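Local coordinates for protein succinate dehydrogenase subunit A (PDB 7D6V) that probably oxidises succinate at a bound FAD and passes the electrons on toward quinone, as the flavoprotein subunit of a mycobacterial succinate dehydrogenase, at residues Q68-D73 against E88-E93; N82-A87 against V603-D608; E559-H564 against N575-L580. All blocks are in the same frame, centred on the assembly; numbering follows the deposited sequence.

Contact 1 of 3, residues Q68-D73 against E88-E93; sequences QVHFGD and ELHAQE
His70 and Phe71 meet Glu88, His90 and Ala91 where helix 67-76 and helix 84-102 pack as a helix hairpin within the FAD-binding domain. The segments run roughly antiparallel, at 142°, with their axes 8.5 Å apart. Ala91 sits at the middle, its CB 4.1 Å from Phe71 CB; its small size is consistent with the close approach there, Phe71 CA and Ala91 CA being 5.5 Å apart. On one side of it the two histidines converge: CG is anti to the backbone N in both (chi1 -167° in His70), and His70 CE1 lies 3.8 Å from His90 CE1. Their planes are steeply inclined, and His70 NE2 falls in the plane of the His90 ring, at its edge. Hydrogen bonds to helix 427-448, His70 NE2 with Asn427 OD1 and His90 NE2 with Ser430 OG, are likely to restrain both rings; the His90 side chain lies about 9 Å from the FAD. Glu88 leads its extended chain away, to a salt bridge with Arg85. What it offers Phe71 is its base: the ring, carried by a CG also anti to N (chi1 169°), brings CD1 to 3.6 Å from Glu88 CA, and CD1 and CE1 are each 3.9 Å from Glu88 CB.

Contact 2 of 3, residues N82-A87 against V603-D608; sequences NNWRMA and VPMRPD
Trp84 lays its indole against the chain of Val603-Asp608 and makes the largest single contribution to the buried area. Pro604 C lies over one face of the indole, 3.8 Å above the ring plane and offset toward the rim. The opposite face carries Arg85 CB, again displaced toward the rim, so the ring is sandwiched between the loop and its own helix. At the root of the side chain, Met605 CG packs 3.9 Å from Trp84 CB, the two side chains passing in opposite directions; a chi1 of 56° sets Trp84 CG between the backbone N and the carbonyl carbon, where it lies 4.1 Å from Met605 CG. The six-membered end meets polar groups: Arg606 crosses at about a right angle with its guanidinium turned 86° from the ring, so that Trp84 CZ3 lies over a guanidinium face, 4.0 Å from Arg606 NE, while Asp608 OD2 stands 3.9 Å from Trp84 CE3.

A second shell holds the charged ends. Arg85 NH2 approaches the edge of the Arg606 guanidinium, 3.7 Å from NH1. The repulsion expected of these like charges is probably offset by Glu88, whose carboxylate bridges them with one oxygen to each arginine; Arg85 NH1 also pairs with Asp399. Arg606 NH2 and Asp608 OD2 form only a long ion pair, with the oxygen well out of the guanidinium plane.

Asn83 is the N-cap of helix 84-102, and its backbone bonds to Gly417. The contact thus joins the FAD-binding region to the flavoprotein C-terminal region, the first turn of that helix meeting the loop between strand 594-597 and helix 615-618, with helix 67-76 alongside, where Phe71 touches both Ala87 and Asp608.

Contact 3 of 3, residues E559-H564 against N575-L580; sequences ESRGGH and NWRNTL
The indole of Trp576 takes Glu559 CG over one face in a CH-pi contact, 3.8 Å from the centroid of the five-membered ring and 26° off its normal. A chi1 of 61° puts Glu559 CG there, 3.5 Å from Trp576 CG, and the carboxylate is only 27° from parallel with the indole. The second flat group, the guanidinium of Arg561, has Arg577 CG over one face, 3.9 Å from NH1. The backbone oxygen of Trp576 approaches it obliquely, 3.9 Å from Arg561 NH2, without a hydrogen bond across the contact.

Charge pairing restrains Glu559 and Arg561. Arg561 NE makes a weak hydrogen bond, part of a salt bridge, to Glu559 OE2 at 3.3 Å, and Arg561 NH1 has a further partner in Asp573. Arg557 joins the two sides: its NH1 bridges Glu559 OE2 and Trp576 O. Arg577 sends its own head group away, to the backbone oxygen of Phe80 and a cation-pi contact with Tyr622.

Beyond Arg561 the chain reverses in a type II' turn, with Gly562 at the position of positive phi. Backbone bonds run both ways, Arg561 N to His564 O at 3.0 Å and His564 N to Arg561 O at 3.2 Å, as in a two-residue hairpin turn. The whole is loop-to-loop packing between the chain before strand 565-566 and the chain after it, in the C-terminal region of the fumarate reductase/succinate dehydrogenase flavoprotein family.

Contacts 1 and 2 adjoin, their centres 10 Å apart. They share helix 84-102, and they touch through Glu88 of contact 1 and Arg606 of contact 2. Contact 3 lies farther off, about 16 Å from contact 2 and 21 Å from contact 1 between centres, and touches neither. In sequence, 82-87 falls between the two segments of contact 1, whereas both segments of contact 3 fall between those of contact 2. Contact 1 is thus local to the FAD-binding domain, contact 3 local to the C-terminal region, and contact 2 joins these distant parts of the chain.

Contact 1 of 3, residues Q68-D73 against E88-E93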
# COMPACT_ATOMS: atom_id res chain seq x y z
N GLN A 68 -16.33 -19.17 22.80
CA GLN A 68 -17.42 -20.06 22.46
C GLN A 68 -18.33 -19.45 21.39
O GLN A 68 -18.75 -20.14 20.46
CB GLN A 68 -18.23 -20.40 23.71
CG GLN A 68 -17.53 -21.35 24.66
CD GLN A 68 -16.80 -20.63 25.78
OE1 GLN A 68 -16.47 -19.45 25.67
NE2 GLN A 68 -16.54 -21.34 26.87
N VAL A 69 -18.64 -18.16 21.52
CA VAL A 69 -19.49 -17.49 20.54
C VAL A 69 -18.80 -17.44 19.19
O VAL A 69 -19.41 -17.71 18.15
CB VAL A 69 -19.87 -16.09 21.04
CG1 VAL A 69 -20.71 -15.36 20.01
CG2 VAL A 69 -20.62 -16.18 22.36
N HIS A 70 -17.51 -17.09 19.18
CA HIS A 70 -16.75 -17.06 17.93
C HIS A 70 -16.66 -18.45 17.31
O HIS A 70 -16.75 -18.60 16.09
CB HIS A 70 -15.36 -16.49 18.20
CG HIS A 70 -14.60 -16.12 16.96
ND1 HIS A 70 -13.39 -15.47 17.00
CD2 HIS A 70 -14.88 -16.30 15.65
CE1 HIS A 70 -12.96 -15.27 15.77
NE2 HIS A 70 -13.84 -15.77 14.93
N PHE A 71 -16.47 -19.48 18.14
CA PHE A 71 -16.42 -20.85 17.64
C PHE A 71 -17.74 -21.25 16.99
O PHE A 71 -17.75 -21.85 15.91
CB PHE A 71 -16.06 -21.80 18.78
CG PHE A 71 -16.23 -23.25 18.45
CD1 PHE A 71 -15.35 -23.88 17.59
CD2 PHE A 71 -17.25 -23.99 19.01
CE1 PHE A 71 -15.50 -25.21 17.29
CE2 PHE A 71 -17.40 -25.32 18.71
CZ PHE A 71 -16.52 -25.93 17.85
N GLY A 72 -18.86 -20.93 17.64
CA GLY A 72 -20.15 -21.23 17.05
C GLY A 72 -20.39 -20.47 15.76
O GLY A 72 -20.96 -21.01 14.81
N ASP A 73 -19.96 -19.21 15.71
CA ASP A 73 -20.10 -18.43 14.49
C ASP A 73 -19.29 -19.03 13.35
O ASP A 73 -19.76 -19.09 12.21
CB ASP A 73 -19.67 -16.98 14.74
CG ASP A 73 -20.66 -16.22 15.58
OD1 ASP A 73 -21.72 -16.78 15.91
OD2 ASP A 73 -20.38 -15.06 15.92
N GLU A 88 -11.95 -24.29 16.99
CA GLU A 88 -11.87 -24.01 18.42
C GLU A 88 -10.54 -23.38 18.78
O GLU A 88 -10.48 -22.42 19.56
CB GLU A 88 -12.08 -25.30 19.21
CG GLU A 88 -11.66 -25.20 20.67
CD GLU A 88 -11.36 -26.55 21.27
OE1 GLU A 88 -11.06 -27.49 20.51
OE2 GLU A 88 -11.42 -26.67 22.51
N LEU A 89 -9.45 -23.90 18.20
CA LEU A 89 -8.12 -23.42 18.54
C LEU A 89 -7.92 -22.00 18.04
O LEU A 89 -7.36 -21.15 18.75
CB LEU A 89 -7.11 -24.39 17.95
CG LEU A 89 -5.65 -24.45 18.36
CD1 LEU A 89 -5.58 -24.85 19.81
CD2 LEU A 89 -4.98 -25.50 17.51
N HIS A 90 -8.41 -21.70 16.83
CA HIS A 90 -8.38 -20.34 16.31
C HIS A 90 -9.22 -19.40 17.16
O HIS A 90 -8.83 -18.26 17.41
CB HIS A 90 -8.87 -20.33 14.87
CG HIS A 90 -9.15 -18.97 14.33
ND1 HIS A 90 -10.39 -18.38 14.40
CD2 HIS A 90 -8.36 -18.09 13.67
CE1 HIS A 90 -10.35 -17.19 13.83
NE2 HIS A 90 -9.13 -16.99 13.38
N ALA A 91 -10.39 -19.86 17.61
CA ALA A 91 -11.25 -19.02 18.43
C ALA A 91 -10.58 -18.65 19.74
O ALA A 91 -10.62 -17.49 20.17
CB ALA A 91 -12.59 -19.71 18.68
N GLN A 92 -9.94 -19.62 20.40
CA GLN A 92 -9.37 -19.33 21.71
C GLN A 92 -7.94 -18.82 21.66
O GLN A 92 -7.41 -18.44 22.71
CB GLN A 92 -9.45 -20.57 22.61
CG GLN A 92 -8.76 -21.80 22.10
CD GLN A 92 -9.25 -23.06 22.77
OE1 GLN A 92 -10.20 -23.02 23.55
NE2 GLN A 92 -8.61 -24.18 22.49
N GLU A 93 -7.30 -18.77 20.49
CA GLU A 93 -5.96 -18.22 20.40
C GLU A 93 -5.87 -16.94 19.57
O GLU A 93 -4.79 -16.37 19.46
CB GLU A 93 -5.00 -19.26 19.82
CG GLU A 93 -4.85 -20.50 20.68
CD GLU A 93 -3.83 -21.46 20.12
OE1 GLU A 93 -3.31 -21.20 19.02
OE2 GLU A 93 -3.54 -22.47 20.78

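Contact 2 of 3, residues N82-A87 against V603-D608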
# COMPACT_ATOMS: atom_id res chain seq x y z
N ASN A 82 -16.45 -27.74 9.02
CA ASN A 82 -15.16 -27.28 9.50
C ASN A 82 -14.42 -28.37 10.25
O ASN A 82 -15.02 -29.30 10.80
CB ASN A 82 -15.36 -26.09 10.44
CG ASN A 82 -16.17 -24.98 9.83
OD1 ASN A 82 -17.38 -24.93 9.99
ND2 ASN A 82 -15.50 -24.05 9.17
N ASN A 83 -13.09 -28.26 10.27
CA ASN A 83 -12.30 -28.96 11.27
C ASN A 83 -12.55 -28.30 12.62
O ASN A 83 -12.12 -27.17 12.85
CB ASN A 83 -10.82 -28.93 10.91
CG ASN A 83 -10.03 -30.02 11.61
OD1 ASN A 83 -10.29 -30.36 12.75
ND2 ASN A 83 -9.04 -30.57 10.91
N TRP A 84 -13.28 -28.99 13.49
CA TRP A 84 -13.72 -28.38 14.74
C TRP A 84 -12.55 -28.05 15.66
O TRP A 84 -12.60 -27.06 16.38
CB TRP A 84 -14.71 -29.30 15.44
CG TRP A 84 -14.16 -30.66 15.69
CD1 TRP A 84 -14.23 -31.73 14.85
CD2 TRP A 84 -13.47 -31.10 16.86
NE1 TRP A 84 -13.63 -32.82 15.43
CE2 TRP A 84 -13.14 -32.46 16.66
CE3 TRP A 84 -13.08 -30.48 18.05
CZ2 TRP A 84 -12.46 -33.20 17.61
CZ3 TRP A 84 -12.40 -31.22 18.99
CH2 TRP A 84 -12.09 -32.57 18.76
N ARG A 85 -11.51 -28.88 15.65
CA ARG A 85 -10.33 -28.59 16.46
C ARG A 85 -9.66 -27.31 15.99
O ARG A 85 -9.28 -26.46 16.82
CB ARG A 85 -9.36 -29.77 16.41
CG ARG A 85 -8.15 -29.63 17.31
CD ARG A 85 -8.53 -29.32 18.74
NE ARG A 85 -7.35 -29.35 19.60
CZ ARG A 85 -7.25 -28.70 20.76
NH1 ARG A 85 -6.13 -28.79 21.46
NH2 ARG A 85 -8.25 -27.97 21.20
N MET A 86 -9.52 -27.13 14.68
CA MET A 86 -8.91 -25.91 14.16
C MET A 86 -9.76 -24.69 14.47
O MET A 86 -9.23 -23.64 14.84
CB MET A 86 -8.68 -26.04 12.66
CG MET A 86 -7.43 -26.80 12.29
SD MET A 86 -7.27 -27.08 10.52
CE MET A 86 -6.54 -25.53 10.00
N ALA A 87 -11.08 -24.81 14.34
CA ALA A 87 -11.97 -23.69 14.63
C ALA A 87 -11.90 -23.30 16.10
O ALA A 87 -11.79 -22.12 16.43
CB ALA A 87 -13.40 -24.04 14.22
N VAL A 603 -15.09 -37.81 14.98
CA VAL A 603 -16.31 -37.70 15.77
C VAL A 603 -16.55 -36.23 16.13
O VAL A 603 -15.65 -35.59 16.69
CB VAL A 603 -16.23 -38.57 17.03
CG1 VAL A 603 -17.44 -38.38 17.92
CG2 VAL A 603 -16.08 -40.03 16.64
N PRO A 604 -17.73 -35.67 15.82
CA PRO A 604 -17.84 -34.22 15.63
C PRO A 604 -17.26 -33.35 16.73
O PRO A 604 -16.29 -32.63 16.47
CB PRO A 604 -19.36 -34.00 15.52
CG PRO A 604 -20.00 -35.31 15.90
CD PRO A 604 -19.01 -36.35 15.54
N MET A 605 -17.77 -33.42 17.95
CA MET A 605 -17.38 -32.45 18.97
C MET A 605 -17.61 -33.05 20.35
O MET A 605 -18.71 -33.53 20.64
CB MET A 605 -18.17 -31.13 18.81
CG MET A 605 -17.78 -30.30 17.58
SD MET A 605 -18.90 -28.98 17.08
CE MET A 605 -20.46 -29.86 17.01
N ARG A 606 -16.57 -33.03 21.18
CA ARG A 606 -16.59 -33.80 22.42
C ARG A 606 -17.52 -33.19 23.49
O ARG A 606 -18.60 -33.75 23.70
CB ARG A 606 -15.13 -33.99 22.87
CG ARG A 606 -14.22 -32.83 22.46
CD ARG A 606 -13.06 -32.64 23.42
NE ARG A 606 -12.09 -31.67 22.93
CZ ARG A 606 -12.20 -30.36 23.11
NH1 ARG A 606 -11.27 -29.54 22.63
NH2 ARG A 606 -13.22 -29.86 23.79
N PRO A 607 -17.19 -32.09 24.18
CA PRO A 607 -18.25 -31.20 24.69
C PRO A 607 -18.53 -29.96 23.85
O PRO A 607 -19.24 -29.08 24.34
CB PRO A 607 -17.70 -30.79 26.06
CG PRO A 607 -16.29 -30.71 25.83
CD PRO A 607 -16.03 -31.98 25.09
N ASP A 608 -17.99 -29.85 22.64
CA ASP A 608 -18.32 -28.69 21.82
C ASP A 608 -19.69 -28.92 21.20
O ASP A 608 -19.89 -28.75 20.00
CB ASP A 608 -17.26 -28.45 20.75
CG ASP A 608 -15.93 -28.03 21.33
OD1 ASP A 608 -15.92 -27.18 22.24
OD2 ASP A 608 -14.89 -28.53 20.86

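Contact 3 of 3, residues E559-H564 against N575-L580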
# COMPACT_ATOMS: atom_id res chain seq x y z
N GLU A 559 -23.83 -32.74 -3.78
CA GLU A 559 -24.72 -31.98 -2.91
C GLU A 559 -24.20 -30.56 -2.87
O GLU A 559 -23.08 -30.27 -3.30
CB GLU A 559 -24.82 -32.61 -1.51
CG GLU A 559 -23.52 -32.70 -0.72
CD GLU A 559 -23.28 -31.49 0.16
OE1 GLU A 559 -24.25 -30.79 0.49
OE2 GLU A 559 -22.12 -31.26 0.55
N SER A 560 -25.03 -29.65 -2.36
CA SER A 560 -24.70 -28.23 -2.32
C SER A 560 -24.45 -27.80 -0.88
O SER A 560 -25.20 -28.17 0.02
CB SER A 560 -25.83 -27.39 -2.92
OG SER A 560 -26.00 -27.68 -4.30
N ARG A 561 -23.37 -27.05 -0.67
CA ARG A 561 -23.03 -26.60 0.68
C ARG A 561 -22.07 -25.43 0.56
O ARG A 561 -20.97 -25.59 0.02
CB ARG A 561 -22.42 -27.73 1.49
CG ARG A 561 -22.29 -27.44 2.97
CD ARG A 561 -21.60 -28.57 3.70
NE ARG A 561 -22.29 -29.84 3.53
CZ ARG A 561 -23.21 -30.30 4.37
NH1 ARG A 561 -23.54 -29.60 5.45
NH2 ARG A 561 -23.79 -31.47 4.14
N GLY A 562 -22.46 -24.28 1.07
CA GLY A 562 -21.57 -23.13 1.11
C GLY A 562 -21.18 -22.68 -0.28
O GLY A 562 -22.04 -22.34 -1.11
N GLY A 563 -19.88 -22.66 -0.55
CA GLY A 563 -19.37 -22.17 -1.82
C GLY A 563 -19.47 -23.14 -2.98
O GLY A 563 -19.16 -22.75 -4.11
N HIS A 564 -19.89 -24.37 -2.74
CA HIS A 564 -20.03 -25.38 -3.79
C HIS A 564 -21.51 -25.58 -4.07
O HIS A 564 -22.24 -26.12 -3.24
CB HIS A 564 -19.36 -26.69 -3.38
CG HIS A 564 -19.73 -27.85 -4.24
ND1 HIS A 564 -19.33 -27.97 -5.55
CD2 HIS A 564 -20.47 -28.96 -3.98
CE1 HIS A 564 -19.81 -29.09 -6.06
NE2 HIS A 564 -20.50 -29.71 -5.13
N ASN A 575 -26.41 -35.60 3.95
CA ASN A 575 -25.70 -36.03 5.15
C ASN A 575 -24.24 -35.60 5.00
O ASN A 575 -23.81 -34.70 5.72
CB ASN A 575 -25.88 -37.54 5.42
CG ASN A 575 -25.21 -38.44 4.40
OD1 ASN A 575 -24.00 -38.36 4.18
ND2 ASN A 575 -25.99 -39.33 3.80
N TRP A 576 -23.46 -36.24 4.11
CA TRP A 576 -22.37 -35.64 3.34
C TRP A 576 -21.52 -34.63 4.11
O TRP A 576 -20.81 -33.82 3.49
CB TRP A 576 -22.93 -34.97 2.08
CG TRP A 576 -22.69 -35.72 0.79
CD1 TRP A 576 -23.64 -36.25 -0.03
CD2 TRP A 576 -21.43 -36.01 0.18
NE1 TRP A 576 -23.05 -36.86 -1.10
CE2 TRP A 576 -21.69 -36.73 -1.00
CE3 TRP A 576 -20.10 -35.74 0.52
CZ2 TRP A 576 -20.68 -37.17 -1.85
CZ3 TRP A 576 -19.10 -36.19 -0.32
CH2 TRP A 576 -19.39 -36.90 -1.49
N ARG A 577 -21.56 -34.66 5.43
CA ARG A 577 -20.90 -33.66 6.26
C ARG A 577 -19.69 -34.21 6.98
O ARG A 577 -18.73 -33.47 7.21
CB ARG A 577 -21.88 -33.08 7.28
CG ARG A 577 -21.48 -31.77 7.91
CD ARG A 577 -21.88 -31.74 9.37
NE ARG A 577 -21.67 -33.04 10.00
CZ ARG A 577 -20.50 -33.47 10.46
NH1 ARG A 577 -20.40 -34.66 11.02
NH2 ARG A 577 -19.42 -32.70 10.36
N ASN A 578 -19.72 -35.48 7.35
CA ASN A 578 -18.53 -36.20 7.79
C ASN A 578 -17.84 -36.91 6.63
O ASN A 578 -17.57 -38.11 6.67
CB ASN A 578 -18.91 -37.17 8.91
CG ASN A 578 -19.97 -38.17 8.50
OD1 ASN A 578 -20.39 -38.20 7.34
ND2 ASN A 578 -20.39 -39.00 9.44
N THR A 579 -17.55 -36.15 5.58
CA THR A 579 -16.81 -36.64 4.43
C THR A 579 -15.97 -35.49 3.88
O THR A 579 -16.50 -34.41 3.63
CB THR A 579 -17.74 -37.18 3.34
OG1 THR A 579 -18.67 -38.11 3.92
CG2 THR A 579 -16.94 -37.90 2.27
N LEU A 580 -14.67 -35.74 3.69
CA LEU A 580 -13.75 -34.70 3.26
C LEU A 580 -13.33 -34.79 1.81
O LEU A 580 -13.00 -33.76 1.21
CB LEU A 580 -12.48 -34.70 4.13
CG LEU A 580 -12.68 -34.20 5.56
CD1 LEU A 580 -11.40 -34.36 6.35
CD2 LEU A 580 -13.12 -32.75 5.54